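Local coordinates for probable sensor histidine kinase pdtas (Mycobacterium tuberculosis, PDB 2YKF), which probably autophosphorylates on a histidine when cyclic di-GMP binds its sensor region, this GAF and PAS fragment, signalling poor nutrient conditions in mycobacteria, at residues S116-R119 with V125-L128; A137-R140 with L144-A147; I184-D189 with V215-A220; H204-T209 with A258-R263. All blocks are in the same frame, centred on the assembly; numbering follows the deposited sequence. Where two conformers were deposited one is given.

Contacts 1 and 2 belong to the GAF domain, contacts 3 and 4 to the PAS-like domain; along the chain contact 1 comes first, then contact 2, then the pair 3 and 4. Strand 123-131 of contact 1 leads through a loop into helix 143-161 of contact 2, their centres 25 Å apart. Contact 2 carries a bound sulfate and comes within about 6 Å, nearest atoms, of contact 3, where the domains adjoin. Contacts 3 and 4, with centres 15 Å apart, interleave along the chain, reach one sheet and meet where Ala220 O lies 4.1 Å from Leu208 CD1. Contact 1 lies on the far side of the chain's centre from contacts 3 and 4. Contacts 2 and 4 both touch the second subunit.

Contact 1 (S116-R119 with V125-L128); sequences SPVR and VAVL
Ser116 and Leu128 form an antiparallel hydrogen-bonded pair, with Ser116 N giving to Leu128 O at 3.0 Å and Leu128 N to Ser116 O at 2.8 Å, both nearly straight at 169°. Farther along, Val118 N donates to Ala126 O (2.9 Å), and Val125 N returns a more bent bond to Val118 O (3.0 Å). Since Val125 and Ala126 both face Val118, the pairing contains a classic beta bulge. Pro117, which has no N-H to give, occupies the non-hydrogen-bonded pair with Val127. Beside these bonds, the methyl Val127 CG1 lies against a backbone oxygen, 3.4 Å from Ser116 O.

Among the apolar contacts, Val118, Ala126 and Leu128 share one face of the sheet. With CG1 anti to the backbone N (chi1 177°), Val118 turns its other branch, CG2, diagonally against Leu128 CG at 3.7 Å, while its CB lies 4.2 Å from Ala126 CB, its partner in register.

The segments belong to the hairpin of strands 114-120 and 123-131 in the antiparallel GAF sheet, where Val127 pairs onward with Trp45. Leu24 and Trp31 of helix 18-38 and Leu156 of helix 143-161 pack on the face bearing Val118, Ala126 and Leu128; helix 83-90 meets Pro117 and Val127.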
loop_
_atom_site.group_PDB
_atom_site.type_symbol
_atom_site.label_atom_id
_atom_site.label_comp_id
_atom_site.label_asym_id
_atom_site.label_seq_id
_atom_site.Cartn_x
_atom_site.Cartn_y
_atom_site.Cartn_z
ATOM N N SER A 116 21.074 -11.742 4.137
ATOM C CA SER A 116 20.439 -12.913 4.762
ATOM C C SER A 116 20.005 -13.981 3.775
ATOM O O SER A 116 19.581 -13.693 2.642
ATOM C CB SER A 116 19.299 -12.498 5.671
ATOM O OG SER A 116 18.373 -11.742 4.961
ATOM N N PRO A 117 20.053 -15.234 4.216
ATOM C CA PRO A 117 19.718 -16.300 3.331
ATOM C C PRO A 117 18.219 -16.630 3.263
ATOM O O PRO A 117 17.477 -16.428 4.219
ATOM C CB PRO A 117 20.413 -17.491 3.989
ATOM C CG PRO A 117 20.254 -17.167 5.464
ATOM C CD PRO A 117 20.549 -15.724 5.527
ATOM N N VAL A 118 17.827 -17.198 2.146
ATOM C CA VAL A 118 16.527 -17.765 1.988
ATOM C C VAL A 118 16.793 -19.262 1.860
ATOM O O VAL A 118 17.476 -19.666 0.917
ATOM C CB VAL A 118 15.884 -17.267 0.691
ATOM C CG1 VAL A 118 14.512 -17.928 0.458
ATOM C CG2 VAL A 118 15.722 -15.716 0.715
ATOM N N ARG A 119 16.274 -20.058 2.801
ATOM C CA ARG A 119 16.395 -21.538 2.755
ATOM C C ARG A 119 15.161 -22.212 2.232
ATOM O O ARG A 119 13.975 -21.714 2.440
ATOM C CB ARG A 119 16.728 -22.120 4.112
ATOM C CG ARG A 119 18.184 -22.337 4.261
ATOM C CD ARG A 119 18.612 -23.019 5.606
ATOM N NE ARG A 119 20.034 -22.684 5.835
ATOM C CZ ARG A 119 20.493 -21.549 6.387
ATOM N NH1 ARG A 119 19.656 -20.601 6.816
ATOM N NH2 ARG A 119 21.805 -21.344 6.521
ATOM N N VAL A 125 18.916 -21.271 -1.117
ATOM C CA VAL A 125 18.576 -21.140 -2.551
ATOM C C VAL A 125 18.660 -19.731 -3.114
ATOM O O VAL A 125 18.689 -19.547 -4.357
ATOM C CB VAL A 125 17.229 -21.801 -2.905
ATOM C CG1 VAL A 125 17.269 -23.280 -2.588
ATOM C CG2 VAL A 125 16.038 -21.114 -2.106
ATOM N N ALA A 126 18.699 -18.744 -2.234
ATOM C CA ALA A 126 18.885 -17.364 -2.637
ATOM C C ALA A 126 19.377 -16.610 -1.460
ATOM O O ALA A 126 19.287 -17.089 -0.332
ATOM C CB ALA A 126 17.504 -16.699 -3.183
ATOM N N VAL A 127 19.888 -15.414 -1.715
ATOM C CA VAL A 127 20.271 -14.478 -0.661
ATOM C C VAL A 127 19.649 -13.081 -0.901
ATOM O O VAL A 127 19.643 -12.599 -2.020
ATOM C CB VAL A 127 21.805 -14.328 -0.612
ATOM C CG1 VAL A 127 22.179 -13.310 0.405
ATOM C CG2 VAL A 127 22.410 -15.691 -0.227
ATOM N N LEU A 128 19.146 -12.459 0.146
ATOM C CA LEU A 128 18.544 -11.127 0.068
ATOM C C LEU A 128 19.560 -10.188 0.507
ATOM O O LEU A 128 20.212 -10.451 1.524
ATOM C CB LEU A 128 17.401 -11.035 1.097
ATOM C CG LEU A 128 16.240 -12.043 0.903
ATOM C CD1 LEU A 128 15.173 -11.750 1.925
ATOM C CD2 LEU A 128 15.631 -11.886 -0.486
#

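Contact 2 (A137-R140 with L144-A147); sequences ARRR and LETA. With SO4 (sulfate ion), chain B.
Arg139 and Glu145 form a salt bridge in which Arg139 NH1 donates to Glu145 OE2 at 2.8 Å, with an angle of 152° at the hydrogen. The carboxylate oxygen lies at the guanidinium edge, only 3° from its plane. Seen from the acid, the bond uses the anti side of OE2, and the two flat groups are turned 67° apart. As modelled, the same nitrogen, Arg139 NH1, also donates to sulfate O1 at 2.6 Å; the sulfate, probably from the crystallisation liquor, sits too close to Arg139 NH2, so its exact placement is doubtful. Arg139 NH2 bonds to the backbone oxygen of Thr63.

Bends in both chains bring the charged ends together: Arg139 turns at chi2 and chi3, and Glu145 folds at chi2, so that the side chains cross at about a right angle. Arg139 CD then packs 3.8 Å from Glu145 CG, and Arg140 O comes 3.5 Å from Glu145 CD. Leu144 CD2 approaches Arg139 NH1 at 4.1 Å. Phe39 touches Arg139 and Glu145, while Gly64 and Pro65 of the second subunit pack on these two residues respectively.

The contact ties the loop before helix 143-161 to its first turn. Its ion pair would largely neutralise the charges of Arg139 and Glu145 at this partly buried junction, with Arg139 NH2 satisfied by Thr63 O.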
loop_
_atom_site.group_PDB
_atom_site.type_symbol
_atom_site.label_atom_id
_atom_site.label_comp_id
_atom_site.label_asym_id
_atom_site.label_seq_id
_atom_site.Cartn_x
_atom_site.Cartn_y
_atom_site.Cartn_z
ATOM N N ALA A 137 18.815 9.915 7.898
ATOM C CA ALA A 137 17.763 10.109 6.882
ATOM C C ALA A 137 16.577 9.147 7.052
ATOM O O ALA A 137 15.621 9.216 6.294
ATOM C CB ALA A 137 18.350 9.958 5.475
ATOM N N ARG A 138 16.659 8.214 8.001
ATOM C CA ARG A 138 15.624 7.184 8.088
ATOM C C ARG A 138 14.451 7.469 9.018
ATOM O O ARG A 138 14.511 8.338 9.901
ATOM C CB ARG A 138 16.184 5.754 8.268
ATOM C CG ARG A 138 17.013 5.488 9.466
ATOM C CD ARG A 138 18.230 4.686 9.034
ATOM N NE ARG A 138 18.272 3.321 9.545
ATOM C CZ ARG A 138 19.294 2.478 9.359
ATOM N NH1 ARG A 138 20.373 2.838 8.659
ATOM N NH2 ARG A 138 19.247 1.254 9.872
ATOM N N ARG A 139 13.362 6.748 8.755
ATOM C CA ARG A 139 12.176 6.787 9.597
ATOM C C ARG A 139 12.556 6.656 11.048
ATOM O O ARG A 139 12.913 5.556 11.487
ATOM C CB ARG A 139 11.260 5.640 9.226
ATOM C CG ARG A 139 10.223 6.077 8.331
ATOM C CD ARG A 139 8.971 6.423 9.070
ATOM N NE ARG A 139 7.959 6.096 8.121
ATOM C CZ ARG A 139 6.714 5.751 8.366
ATOM N NH1 ARG A 139 6.206 5.688 9.609
ATOM N NH2 ARG A 139 5.992 5.437 7.300
ATOM N N ARG A 140 12.494 7.787 11.760
ATOM C CA ARG A 140 12.738 7.892 13.205
ATOM C C ARG A 140 11.919 6.863 13.986
ATOM O O ARG A 140 10.722 6.657 13.662
ATOM C CB ARG A 140 12.429 9.319 13.655
ATOM C CG ARG A 140 13.256 10.344 12.855
ATOM C CD ARG A 140 13.916 11.405 13.746
ATOM N NE ARG A 140 13.119 12.637 13.832
ATOM C CZ ARG A 140 13.028 13.559 12.864
ATOM N NH1 ARG A 140 13.677 13.405 11.705
ATOM N NH2 ARG A 140 12.280 14.647 13.050
ATOM N N LEU A 144 5.543 2.654 16.189
ATOM C CA LEU A 144 5.107 1.982 14.936
ATOM C C LEU A 144 6.322 1.439 14.243
ATOM O O LEU A 144 6.398 0.229 13.940
ATOM C CB LEU A 144 4.362 2.957 14.000
ATOM C CG LEU A 144 3.874 2.291 12.685
ATOM C CD1 LEU A 144 2.591 3.016 12.234
ATOM C CD2 LEU A 144 4.838 2.277 11.535
ATOM N N GLU A 145 7.317 2.302 14.025
ATOM C CA GLU A 145 8.510 1.863 13.321
ATOM C C GLU A 145 9.286 0.759 14.075
ATOM O O GLU A 145 9.772 -0.217 13.472
ATOM C CB GLU A 145 9.431 3.082 13.014
ATOM C CG GLU A 145 8.689 4.204 12.157
ATOM C CD GLU A 145 7.678 5.159 12.944
ATOM O OE1 GLU A 145 7.464 5.060 14.199
ATOM O OE2 GLU A 145 7.097 6.032 12.255
ATOM N N THR A 146 9.383 0.877 15.392
ATOM C CA THR A 146 9.935 -0.262 16.157
ATOM C C THR A 146 9.164 -1.562 15.984
ATOM O O THR A 146 9.785 -2.644 15.689
ATOM C CB THR A 146 10.056 0.089 17.658
ATOM O OG1 THR A 146 10.827 1.278 17.755
ATOM C CG2 THR A 146 10.722 -0.968 18.363
ATOM N N ALA A 147 7.824 -1.512 16.154
ATOM C CA ALA A 147 7.001 -2.774 16.038
ATOM C C ALA A 147 7.142 -3.404 14.631
ATOM O O ALA A 147 7.289 -4.647 14.454
ATOM C CB ALA A 147 5.506 -2.437 16.315
HETATM S S SO4 B . 3.236 4.336 7.769
HETATM O O1 SO4 B . 3.781 4.804 9.081
HETATM O O2 SO4 B . 2.833 2.893 7.982
HETATM O O3 SO4 B . 2.193 5.404 7.575
HETATM O O4 SO4 B . 4.122 4.321 6.623
#

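Contact 3 (I184-D189 with V215-A220); sequences IRLDVD and VNLIDA
The amide of Asn216 turns its nitrogen to the other segment, ND2 lying 3.5 Å from Asp189 O, while at its other end OD1 accepts from Asp219 N in the carbonyl plane, on a lone pair, at 3.0 Å. With CG anti to the backbone N (chi1 180°), the side chain caps the first turn of helix 217-221, where Asn216 is the N-cap. Backbone Ala220 N also bonds to Asn216 O in this turn. On the other segment, the carboxylate of Asp187 receives a weak bond from Asp189 N to its OD1, an oxygen that also accepts from Val191 N. The turn after strand 183-186 is thereby tied back on itself beside the capped helix start.

These elements belong to the PAS-like domain, whose antiparallel sheet holds strand 183-186 between strands 192-195 and 272-282. Helix 217-221 lies against the sheet, and one residue, Leu217, supplies most of the apolar contact. Leu186 CD2 rests 3.7 Å from Leu217 CB, and Leu186 CD1 reaches Leu217 CD2 at 3.8 Å, so both methyl branches of Leu186 bear on the helix residue. The two leucine side chains cross at about a right angle. Leu217 CD1, the branch not used on Leu186, comes 4.3 Å from Ile184 CD1. Ile278 of strand 272-282 touches Ile184, Leu186 and Leu217 alike; Val192 adds to the packing round both leucines, and Tyr203 of helix 197-205 touches Ile184 and Leu217.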
loop_
_atom_site.group_PDB
_atom_site.type_symbol
_atom_site.label_atom_id
_atom_site.label_comp_id
_atom_site.label_asym_id
_atom_site.label_seq_id
_atom_site.Cartn_x
_atom_site.Cartn_y
_atom_site.Cartn_z
ATOM N N ILE A 184 -1.089 -5.439 13.747
ATOM C CA ILE A 184 -1.277 -5.904 15.162
ATOM C C ILE A 184 -0.254 -7.013 15.443
ATOM O O ILE A 184 -0.080 -7.905 14.607
ATOM C CB ILE A 184 -2.661 -6.537 15.325
ATOM C CG1 ILE A 184 -3.740 -5.448 15.386
ATOM C CG2 ILE A 184 -2.793 -7.370 16.641
ATOM C CD1 ILE A 184 -5.179 -5.936 15.148
ATOM N N ARG A 185 0.460 -6.931 16.570
ATOM C CA ARG A 185 1.349 -8.010 16.962
ATOM C C ARG A 185 0.684 -8.742 18.129
ATOM O O ARG A 185 0.291 -8.109 19.111
ATOM C CB ARG A 185 2.736 -7.481 17.327
ATOM C CG ARG A 185 3.714 -8.544 17.816
ATOM C CD ARG A 185 4.077 -9.504 16.721
ATOM N NE ARG A 185 4.233 -10.856 17.255
ATOM C CZ ARG A 185 5.347 -11.324 17.807
ATOM N NH1 ARG A 185 6.427 -10.557 17.879
ATOM N NH2 ARG A 185 5.389 -12.567 18.261
ATOM N N LEU A 186 0.519 -10.069 17.984
ATOM C CA LEU A 186 -0.042 -10.882 19.100
ATOM C C LEU A 186 1.095 -11.683 19.734
ATOM O O LEU A 186 1.929 -12.186 19.037
ATOM C CB LEU A 186 -1.059 -11.906 18.598
ATOM C CG LEU A 186 -2.343 -11.483 17.935
ATOM C CD1 LEU A 186 -3.294 -12.723 17.912
ATOM C CD2 LEU A 186 -2.944 -10.329 18.746
ATOM N N ASP A 187 1.106 -11.793 21.049
ATOM C CA ASP A 187 2.066 -12.645 21.712
ATOM C C ASP A 187 1.554 -14.085 21.712
ATOM O O ASP A 187 0.447 -14.352 21.213
ATOM C CB ASP A 187 2.318 -12.132 23.140
ATOM C CG ASP A 187 1.151 -12.404 24.079
ATOM O OD1 ASP A 187 0.219 -13.218 23.735
ATOM O OD2 ASP A 187 1.193 -11.822 25.179
ATOM N N VAL A 188 2.341 -15.019 22.289
ATOM C CA VAL A 188 1.978 -16.459 22.289
ATOM C C VAL A 188 0.616 -16.771 22.859
ATOM O O VAL A 188 0.008 -17.734 22.468
ATOM C CB VAL A 188 3.019 -17.385 23.020
ATOM C CG1 VAL A 188 4.228 -17.611 22.140
ATOM C CG2 VAL A 188 3.394 -16.819 24.443
ATOM N N ASP A 189 0.133 -15.971 23.783
ATOM C CA ASP A 189 -1.195 -16.227 24.370
ATOM C C ASP A 189 -2.330 -15.551 23.612
ATOM O O ASP A 189 -3.450 -15.593 24.058
ATOM C CB ASP A 189 -1.253 -15.738 25.819
ATOM C CG ASP A 189 -0.231 -16.438 26.711
ATOM O OD1 ASP A 189 0.042 -17.649 26.467
ATOM O OD2 ASP A 189 0.310 -15.761 27.626
ATOM N N VAL A 215 -5.014 -6.752 25.524
ATOM C CA VAL A 215 -6.278 -7.519 25.607
ATOM C C VAL A 215 -6.124 -8.732 24.707
ATOM O O VAL A 215 -5.422 -8.672 23.718
ATOM C CB VAL A 215 -7.498 -6.690 25.192
ATOM C CG1 VAL A 215 -8.783 -7.492 25.367
ATOM C CG2 VAL A 215 -7.591 -5.389 26.022
ATOM N N ASN A 216 -6.738 -9.845 25.105
ATOM C CA ASN A 216 -6.833 -10.990 24.266
ATOM C C ASN A 216 -7.603 -10.603 22.984
ATOM O O ASN A 216 -8.686 -10.048 23.056
ATOM C CB ASN A 216 -7.521 -12.150 25.021
ATOM C CG ASN A 216 -7.641 -13.367 24.170
ATOM O OD1 ASN A 216 -8.561 -13.457 23.366
ATOM N ND2 ASN A 216 -6.647 -14.280 24.260
ATOM N N LEU A 217 -6.982 -10.829 21.836
ATOM C CA LEU A 217 -7.534 -10.359 20.543
ATOM C C LEU A 217 -8.910 -10.949 20.248
ATOM O O LEU A 217 -9.888 -10.207 20.006
ATOM C CB LEU A 217 -6.565 -10.660 19.390
ATOM C CG LEU A 217 -7.142 -10.144 18.048
ATOM C CD1 LEU A 217 -7.089 -8.644 17.925
ATOM C CD2 LEU A 217 -6.400 -10.746 16.952
ATOM N N ILE A 218 -9.012 -12.291 20.313
ATOM C CA ILE A 218 -10.329 -12.937 20.168
ATOM C C ILE A 218 -11.420 -12.363 21.077
ATOM O O ILE A 218 -12.521 -12.083 20.611
ATOM C CB ILE A 218 -10.227 -14.430 20.321
ATOM C CG1 ILE A 218 -9.409 -14.964 19.155
ATOM C CG2 ILE A 218 -11.628 -15.073 20.420
ATOM C CD1 ILE A 218 -9.911 -14.386 17.731
ATOM N N ASP A 219 -11.112 -12.127 22.360
ATOM C CA ASP A 219 -12.120 -11.555 23.277
ATOM C C ASP A 219 -12.628 -10.146 22.904
ATOM O O ASP A 219 -13.780 -9.817 23.134
ATOM C CB ASP A 219 -11.605 -11.566 24.703
ATOM C CG ASP A 219 -11.435 -12.995 25.237
ATOM O OD1 ASP A 219 -12.049 -13.947 24.634
ATOM O OD2 ASP A 219 -10.674 -13.153 26.235
ATOM N N ALA A 220 -11.723 -9.303 22.392
ATOM C CA ALA A 220 -12.047 -8.000 21.833
ATOM C C ALA A 220 -12.808 -8.121 20.503
ATOM O O ALA A 220 -13.666 -7.285 20.182
ATOM C CB ALA A 220 -10.762 -7.245 21.586
#

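Contact 4 (H204-T209 with A258-R263); sequences HRMGLT and ATVLLR
The C-terminal end of helix 197-205 in the PAS-like domain packs on the beginning of strand 258-269, with Met206 and Val260 meeting tip to tip. Met206 CE lies 3.7 Å from Val260 CG2, and its sulfur, SD, stands 3.8 Å from Val260 CG1, so the end of the methionine covers both valine branches. Val260 CG2 sits between the backbone N and the carbonyl carbon, with CG1 anti to that carbon (chi1 -64°), which turns both methyls to the helix side. Nearer the strand's start, Ala258 CB is 3.7 Å from Arg205 O and 4.0 Å from Arg205 CB; its small methyl allows the helix backbone close approach, with Ala258 CA and Met206 CA just 5.3 Å apart.

No hydrogen bond joins the two segments. Past Arg205 CB the chain bends at chi2 and chi3, and its guanidinium leads away from the strand to a salt bridge with Asp71 of the second subunit; the same Asp71 carboxylate also shares a hydrogen bond with His204 ND1. Ala255 of strand 250-255 touches Met206, and Ile280 of strand 272-282 touches Val260.

Positive phi at Gly207 (113°) and two backbone bonds back into the last turn, one of them Gly207 N to His204 O (3.0 Å), make this helix end a Schellman motif, seen here where a helix packs on the antiparallel sheet of a PAS-like fold.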
loop_
_atom_site.group_PDB
_atom_site.type_symbol
_atom_site.label_atom_id
_atom_site.label_comp_id
_atom_site.label_asym_id
_atom_site.label_seq_id
_atom_site.Cartn_x
_atom_site.Cartn_y
_atom_site.Cartn_z
ATOM N N HIS A 204 -12.217 0.538 16.049
ATOM C CA HIS A 204 -13.271 1.512 16.464
ATOM C C HIS A 204 -14.456 1.554 15.491
ATOM O O HIS A 204 -15.626 1.569 15.913
ATOM C CB HIS A 204 -12.711 2.957 16.589
ATOM C CG HIS A 204 -11.759 3.128 17.699
ATOM N ND1 HIS A 204 -10.783 4.097 17.695
ATOM C CD2 HIS A 204 -11.617 2.442 18.866
ATOM C CE1 HIS A 204 -10.055 3.984 18.795
ATOM N NE2 HIS A 204 -10.548 2.987 19.526
ATOM N N ARG A 205 -14.173 1.546 14.200
ATOM C CA ARG A 205 -15.262 1.555 13.218
ATOM C C ARG A 205 -16.070 0.290 13.406
ATOM O O ARG A 205 -17.282 0.300 13.170
ATOM C CB ARG A 205 -14.708 1.585 11.764
ATOM C CG ARG A 205 -13.995 2.906 11.372
ATOM C CD ARG A 205 -14.951 4.171 11.834
ATOM N NE ARG A 205 -13.919 4.916 12.392
ATOM C CZ ARG A 205 -13.629 5.236 13.613
ATOM N NH1 ARG A 205 -14.473 5.454 14.654
ATOM N NH2 ARG A 205 -12.436 5.635 13.634
ATOM N N MET A 206 -15.378 -0.825 13.761
ATOM C CA MET A 206 -16.056 -2.121 13.976
ATOM C C MET A 206 -16.898 -2.175 15.280
ATOM O O MET A 206 -17.610 -3.157 15.520
ATOM C CB MET A 206 -15.023 -3.250 14.031
ATOM C CG MET A 206 -14.397 -3.723 12.708
ATOM S SD MET A 206 -12.829 -4.614 13.094
ATOM C CE MET A 206 -13.578 -6.212 13.169
ATOM N N GLY A 207 -16.740 -1.169 16.137
ATOM C CA GLY A 207 -17.491 -1.043 17.385
ATOM C C GLY A 207 -16.675 -1.190 18.653
ATOM O O GLY A 207 -17.240 -1.274 19.713
ATOM N N LEU A 208 -15.353 -1.317 18.572
ATOM C CA LEU A 208 -14.513 -1.464 19.822
ATOM C C LEU A 208 -14.533 -0.144 20.582
ATOM O O LEU A 208 -14.208 0.870 20.003
ATOM C CB LEU A 208 -13.057 -1.824 19.498
ATOM C CG LEU A 208 -12.146 -2.181 20.689
ATOM C CD1 LEU A 208 -12.645 -3.456 21.337
ATOM C CD2 LEU A 208 -10.652 -2.272 20.337
ATOM N N THR A 209 -14.962 -0.157 21.844
ATOM C CA THR A 209 -14.982 1.072 22.664
ATOM C C THR A 209 -13.859 0.991 23.703
ATOM O O THR A 209 -13.723 1.856 24.546
ATOM C CB THR A 209 -16.333 1.221 23.421
ATOM O OG1 THR A 209 -16.483 0.129 24.330
ATOM C CG2 THR A 209 -17.499 1.146 22.461
ATOM N N ALA A 258 -19.125 -1.864 9.689
ATOM C CA ALA A 258 -17.841 -1.790 8.961
ATOM C C ALA A 258 -17.500 -3.146 8.318
ATOM O O ALA A 258 -18.095 -4.145 8.670
ATOM C CB ALA A 258 -16.728 -1.408 9.949
ATOM N N THR A 259 -16.600 -3.168 7.339
ATOM C CA THR A 259 -16.110 -4.403 6.729
ATOM C C THR A 259 -14.603 -4.268 6.766
ATOM O O THR A 259 -14.058 -3.238 6.313
ATOM C CB THR A 259 -16.533 -4.555 5.262
ATOM O OG1 THR A 259 -17.962 -4.562 5.205
ATOM C CG2 THR A 259 -15.972 -5.931 4.622
ATOM N N VAL A 260 -13.930 -5.224 7.385
ATOM C CA VAL A 260 -12.485 -5.209 7.382
ATOM C C VAL A 260 -11.924 -6.430 6.638
ATOM O O VAL A 260 -12.594 -7.497 6.556
ATOM C CB VAL A 260 -11.901 -5.117 8.781
ATOM C CG1 VAL A 260 -12.274 -3.809 9.430
ATOM C CG2 VAL A 260 -12.402 -6.323 9.657
ATOM N N LEU A 261 -10.730 -6.289 6.078
ATOM C CA LEU A 261 -10.025 -7.447 5.520
ATOM C C LEU A 261 -8.931 -7.749 6.514
ATOM O O LEU A 261 -8.256 -6.845 6.962
ATOM C CB LEU A 261 -9.311 -7.146 4.181
ATOM C CG LEU A 261 -10.115 -6.908 2.931
ATOM C CD1 LEU A 261 -9.105 -6.647 1.761
ATOM C CD2 LEU A 261 -10.914 -8.156 2.707
ATOM N N LEU A 262 -8.762 -9.024 6.838
ATOM C CA LEU A 262 -7.755 -9.438 7.814
ATOM C C LEU A 262 -6.833 -10.383 7.120
ATOM O O LEU A 262 -7.306 -11.250 6.351
ATOM C CB LEU A 262 -8.387 -10.244 8.952
ATOM C CG LEU A 262 -9.344 -9.520 9.854
ATOM C CD1 LEU A 262 -9.971 -10.547 10.802
ATOM C CD2 LEU A 262 -8.599 -8.518 10.618
ATOM N N ARG A 263 -5.538 -10.266 7.419
ATOM C CA ARG A 263 -4.563 -11.272 6.999
ATOM C C ARG A 263 -3.688 -11.693 8.214
ATOM O O ARG A 263 -3.121 -10.829 8.910
ATOM C CB ARG A 263 -3.684 -10.720 5.905
ATOM C CG ARG A 263 -2.689 -11.760 5.495
ATOM C CD ARG A 263 -1.699 -11.226 4.613
ATOM N NE ARG A 263 -0.620 -12.205 4.444
ATOM C CZ ARG A 263 0.475 -11.918 3.778
ATOM N NH1 ARG A 263 0.614 -10.684 3.271
ATOM N NH2 ARG A 263 1.423 -12.840 3.632
#